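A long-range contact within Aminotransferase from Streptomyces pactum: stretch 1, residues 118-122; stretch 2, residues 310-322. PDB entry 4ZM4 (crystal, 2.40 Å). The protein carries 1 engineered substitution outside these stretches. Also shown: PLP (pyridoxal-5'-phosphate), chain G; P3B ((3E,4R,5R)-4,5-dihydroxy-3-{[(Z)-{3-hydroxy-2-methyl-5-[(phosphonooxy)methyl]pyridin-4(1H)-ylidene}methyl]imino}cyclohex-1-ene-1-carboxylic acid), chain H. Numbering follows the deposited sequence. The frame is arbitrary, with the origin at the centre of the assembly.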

# COMPACT_ATOMS: atom_id res chain seq x y z
N ARG B 118 -5.63 11.38 6.81
CA ARG B 118 -5.08 11.18 5.49
C ARG B 118 -5.16 9.70 5.17
O ARG B 118 -5.14 8.86 6.07
CB ARG B 118 -3.66 11.68 5.39
CG ARG B 118 -3.58 13.20 5.30
CD ARG B 118 -2.38 13.65 4.51
NE ARG B 118 -2.14 15.07 4.59
CZ ARG B 118 -1.18 15.70 3.91
NH1 ARG B 118 -0.36 15.03 3.09
NH2 ARG B 118 -1.04 17.02 4.03
N PHE B 119 -5.37 9.39 3.90
CA PHE B 119 -5.51 8.02 3.44
C PHE B 119 -4.21 7.48 2.89
O PHE B 119 -3.33 8.23 2.46
CB PHE B 119 -6.59 7.92 2.37
CG PHE B 119 -7.98 8.18 2.91
CD1 PHE B 119 -8.66 7.18 3.59
CD2 PHE B 119 -8.55 9.42 2.76
CE1 PHE B 119 -9.90 7.42 4.10
CE2 PHE B 119 -9.79 9.65 3.28
CZ PHE B 119 -10.47 8.66 3.96
N ALA B 120 -4.14 6.14 2.90
CA ALA B 120 -3.01 5.39 2.40
C ALA B 120 -3.57 4.12 1.78
O ALA B 120 -4.76 3.84 1.91
CB ALA B 120 -2.04 5.05 3.54
N ASN B 121 -2.69 3.30 1.22
CA ASN B 121 -3.10 2.02 0.62
C ASN B 121 -3.08 0.87 1.61
O ASN B 121 -3.69 -0.16 1.35
CB ASN B 121 -2.19 1.69 -0.55
CG ASN B 121 -2.15 2.79 -1.56
OD1 ASN B 121 -3.16 3.09 -2.21
ND2 ASN B 121 -0.98 3.44 -1.71
N SER B 122 -2.37 1.02 2.73
CA SER B 122 -2.13 -0.11 3.64
C SER B 122 -1.84 0.34 5.06
O SER B 122 -1.45 1.48 5.28
CB SER B 122 -0.93 -0.88 3.14
OG SER B 122 0.23 -0.09 3.25
N VAL B 310 0.69 7.78 -4.91
CA VAL B 310 -0.13 8.20 -6.02
C VAL B 310 -1.57 7.68 -5.87
O VAL B 310 -2.51 8.36 -6.29
CB VAL B 310 0.51 7.75 -7.38
CG1 VAL B 310 0.14 6.32 -7.72
CG2 VAL B 310 0.09 8.66 -8.50
N TYR B 311 -1.74 6.48 -5.31
CA TYR B 311 -3.07 5.84 -5.14
C TYR B 311 -3.78 6.24 -3.86
O TYR B 311 -4.89 5.78 -3.59
CB TYR B 311 -2.93 4.30 -5.13
CG TYR B 311 -2.34 3.67 -6.35
CD1 TYR B 311 -2.97 3.77 -7.59
CD2 TYR B 311 -1.18 2.92 -6.27
CE1 TYR B 311 -2.42 3.20 -8.73
CE2 TYR B 311 -0.63 2.34 -7.39
CZ TYR B 311 -1.26 2.46 -8.61
OH TYR B 311 -0.71 1.87 -9.73
N ALA B 312 -3.12 7.00 -3.02
CA ALA B 312 -3.67 7.26 -1.72
C ALA B 312 -4.98 8.01 -1.91
O ALA B 312 -5.01 9.01 -2.60
CB ALA B 312 -2.69 8.03 -0.85
N GLY B 313 -6.04 7.53 -1.26
CA GLY B 313 -7.31 8.23 -1.29
C GLY B 313 -7.95 8.20 -2.68
O GLY B 313 -8.64 9.12 -3.03
N ASN B 314 -7.68 7.18 -3.48
CA ASN B 314 -8.28 7.13 -4.81
C ASN B 314 -9.79 6.95 -4.68
O ASN B 314 -10.30 6.56 -3.63
CB ASN B 314 -7.64 6.00 -5.67
CG ASN B 314 -7.90 4.61 -5.13
OD1 ASN B 314 -8.95 3.99 -5.39
ND2 ASN B 314 -6.93 4.08 -4.38
N HIS B 315 -10.50 7.19 -5.77
CA HIS B 315 -11.96 7.32 -5.70
C HIS B 315 -12.65 5.98 -5.44
O HIS B 315 -13.62 5.94 -4.67
CB HIS B 315 -12.52 7.96 -6.97
CG HIS B 315 -11.73 9.13 -7.46
ND1 HIS B 315 -11.17 10.05 -6.61
CD2 HIS B 315 -11.36 9.50 -8.71
CE1 HIS B 315 -10.48 10.94 -7.32
NE2 HIS B 315 -10.58 10.63 -8.60
N ALA B 316 -12.15 4.90 -6.03
CA ALA B 316 -12.65 3.56 -5.69
C ALA B 316 -12.47 3.24 -4.22
O ALA B 316 -13.44 2.84 -3.55
CB ALA B 316 -11.98 2.50 -6.53
N ALA B 317 -11.27 3.44 -3.69
CA ALA B 317 -11.02 3.19 -2.26
C ALA B 317 -11.95 3.99 -1.35
O ALA B 317 -12.52 3.44 -0.40
CB ALA B 317 -9.57 3.52 -1.90
N LEU B 318 -12.11 5.28 -1.63
CA LEU B 318 -13.00 6.11 -0.81
C LEU B 318 -14.50 5.82 -1.03
O LEU B 318 -15.30 5.91 -0.10
CB LEU B 318 -12.67 7.60 -0.98
CG LEU B 318 -11.23 7.94 -0.60
CD1 LEU B 318 -11.07 9.45 -0.43
CD2 LEU B 318 -10.78 7.23 0.68
N ARG B 319 -14.87 5.37 -2.22
CA ARG B 319 -16.23 4.84 -2.40
C ARG B 319 -16.46 3.62 -1.49
O ARG B 319 -17.53 3.47 -0.87
CB ARG B 319 -16.47 4.48 -3.88
CG ARG B 319 -17.92 4.19 -4.24
CD ARG B 319 -18.81 5.42 -4.14
NE ARG B 319 -20.19 5.07 -4.40
CZ ARG B 319 -20.75 5.01 -5.61
NH1 ARG B 319 -20.06 5.31 -6.70
NH2 ARG B 319 -22.00 4.65 -5.72
N ALA B 320 -15.46 2.74 -1.39
CA ALA B 320 -15.58 1.58 -0.52
C ALA B 320 -15.73 2.02 0.96
O ALA B 320 -16.49 1.43 1.69
CB ALA B 320 -14.38 0.65 -0.69
N VAL B 321 -14.98 3.04 1.38
CA VAL B 321 -15.07 3.52 2.75
C VAL B 321 -16.47 4.06 2.98
O VAL B 321 -17.10 3.74 3.99
CB VAL B 321 -14.00 4.59 3.09
CG1 VAL B 321 -14.25 5.24 4.44
CG2 VAL B 321 -12.60 3.98 3.09
N VAL B 322 -16.96 4.85 2.04
CA VAL B 322 -18.30 5.45 2.16
C VAL B 322 -19.41 4.41 2.22
O VAL B 322 -20.31 4.47 3.06
CB VAL B 322 -18.56 6.43 0.99
CG1 VAL B 322 -20.05 6.78 0.87
CG2 VAL B 322 -17.71 7.69 1.18
N1 PLP G . 8.41 4.99 -8.58
C2 PLP G . 8.22 5.96 -9.48
C2A PLP G . 9.12 5.95 -10.67
C3 PLP G . 7.15 6.98 -9.32
O3 PLP G . 6.97 7.96 -10.26
C4 PLP G . 6.27 6.90 -8.12
C4A PLP G . 5.27 7.98 -7.87
O4A PLP G . 5.36 9.08 -8.49
C5 PLP G . 6.60 5.75 -7.20
C6 PLP G . 7.66 4.89 -7.48
C5A PLP G . 5.86 5.45 -5.93
O4P PLP G . 4.70 4.61 -6.14
P PLP G . 3.41 5.00 -5.21
O1P PLP G . 3.98 4.76 -3.79
O2P PLP G . 2.31 4.05 -5.62
O3P PLP G . 3.14 6.47 -5.40
OAH P3B H . 0.44 -3.52 5.79
PBA P3B H . -1.02 -4.05 6.12
OAI P3B H . -0.90 -5.53 5.96
OAC P3B H . -2.10 -3.50 5.20
OAQ P3B H . -1.17 -3.62 7.73
CAM P3B H . -0.07 -3.73 8.68
CAV P3B H . -0.64 -3.88 9.93
CAL P3B H . -0.66 -2.77 10.75
NAP P3B H . -1.27 -2.89 12.00
CAU P3B H . -1.85 -4.07 12.40
CAA P3B H . -2.42 -4.19 13.64
CAW P3B H . -1.79 -5.14 11.62
OAE P3B H . -2.37 -6.27 12.08
CAX P3B H . -1.22 -5.11 10.35
CAJ P3B H . -1.17 -6.29 9.53
NAO P3B H . -1.53 -7.53 10.03
CAT P3B H . -1.37 -8.68 9.30
CAK P3B H . -0.69 -8.80 8.07
CAS P3B H . -0.48 -10.00 7.40
CAR P3B H . 0.16 -10.06 6.14
OAD P3B H . 0.25 -11.12 5.50
OAB P3B H . 0.72 -9.11 5.65
CAN P3B H . -1.12 -11.12 7.76
CAY P3B H . -2.01 -11.10 9.02
OAF P3B H . -1.70 -12.36 9.64
CAZ P3B H . -1.83 -9.86 9.99
OAG P3B H . -2.93 -9.59 10.92
O HOH W 1 -6.03 4.82 -0.21
O HOH W 2 0.34 4.86 -3.94

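The end of a strand packs against a tight turn and the first turns of the following helix in a small, largely apolar contact that has no direct hydrogen bond across it and is supplemented by two bridging waters. The two stretches bury 314 Å² between them, summed over both sides, and Phe 119 contributes the largest share. Its CA-to-CB bond points toward the second stretch, and with chi1 in the m well the ring reaches the helix, where Leu 318 covers one face. Leu 318 CD2 lies 3.4 Å from the centroid of the Phe 119 ring and only 5° off its normal, a CH-pi contact in which the methyl sits almost over the ring centre; the distance from Leu 318 CD2 to Phe 119 CE1 is 3.5 Å. The leucine CA-to-CB bond runs sideways, so it is the end of the side chain that comes nearer the ring. One helical turn later, Val 321 CG2 adds a looser apolar contact, 4.5 Å from Phe 119 CE1.

Nearer the backbone, the strand lies close to the turn, with the CA atoms of Ala 120 and Ala 312 4.6 Å apart. The small Ala 312 side chain fits here, its CB 3.4 Å from Phe 119 O and 4.2 Å from Ala 120 CA. Residues Tyr 311 to Asn 314 form a type II beta turn, in which Gly 313 adopts a positive phi of 68°, a conformation that favours glycine. Phe 119 CB approaches Gly 313 N to 3.7 Å, and an ideal CB on Gly 313 would lie the same distance from Phe 119 CB. Water 1 links the two backbones, donating to Ala 120 O at 2.7 Å and accepting from Gly 313 N at 2.9 Å.

Asn 314 braces the turn and starts the helix. Its ND2 donates to Tyr 311 O at 2.8 Å, while its OD1 caps the helix by accepting from Ala 317 N at 2.9 Å; an amide, with a donor and an acceptor, suits both tasks.

At the other end of the contact, the side chain of Asn 121 reaches Tyr 311, with Asn 121 OD1 3.2 Å from Tyr 311 CB. Its ND2 instead serves the second water bridge: water 2 accepts from Asn 121 ND2 and from Tyr 311 N, each at 3.0 Å, and donates to PLP O2P at 2.7 Å. The cofactor phosphate is also held directly by Val 310 N, which donates to PLP O3P at 2.8 Å, so this edge of the contact adjoins the phosphate site.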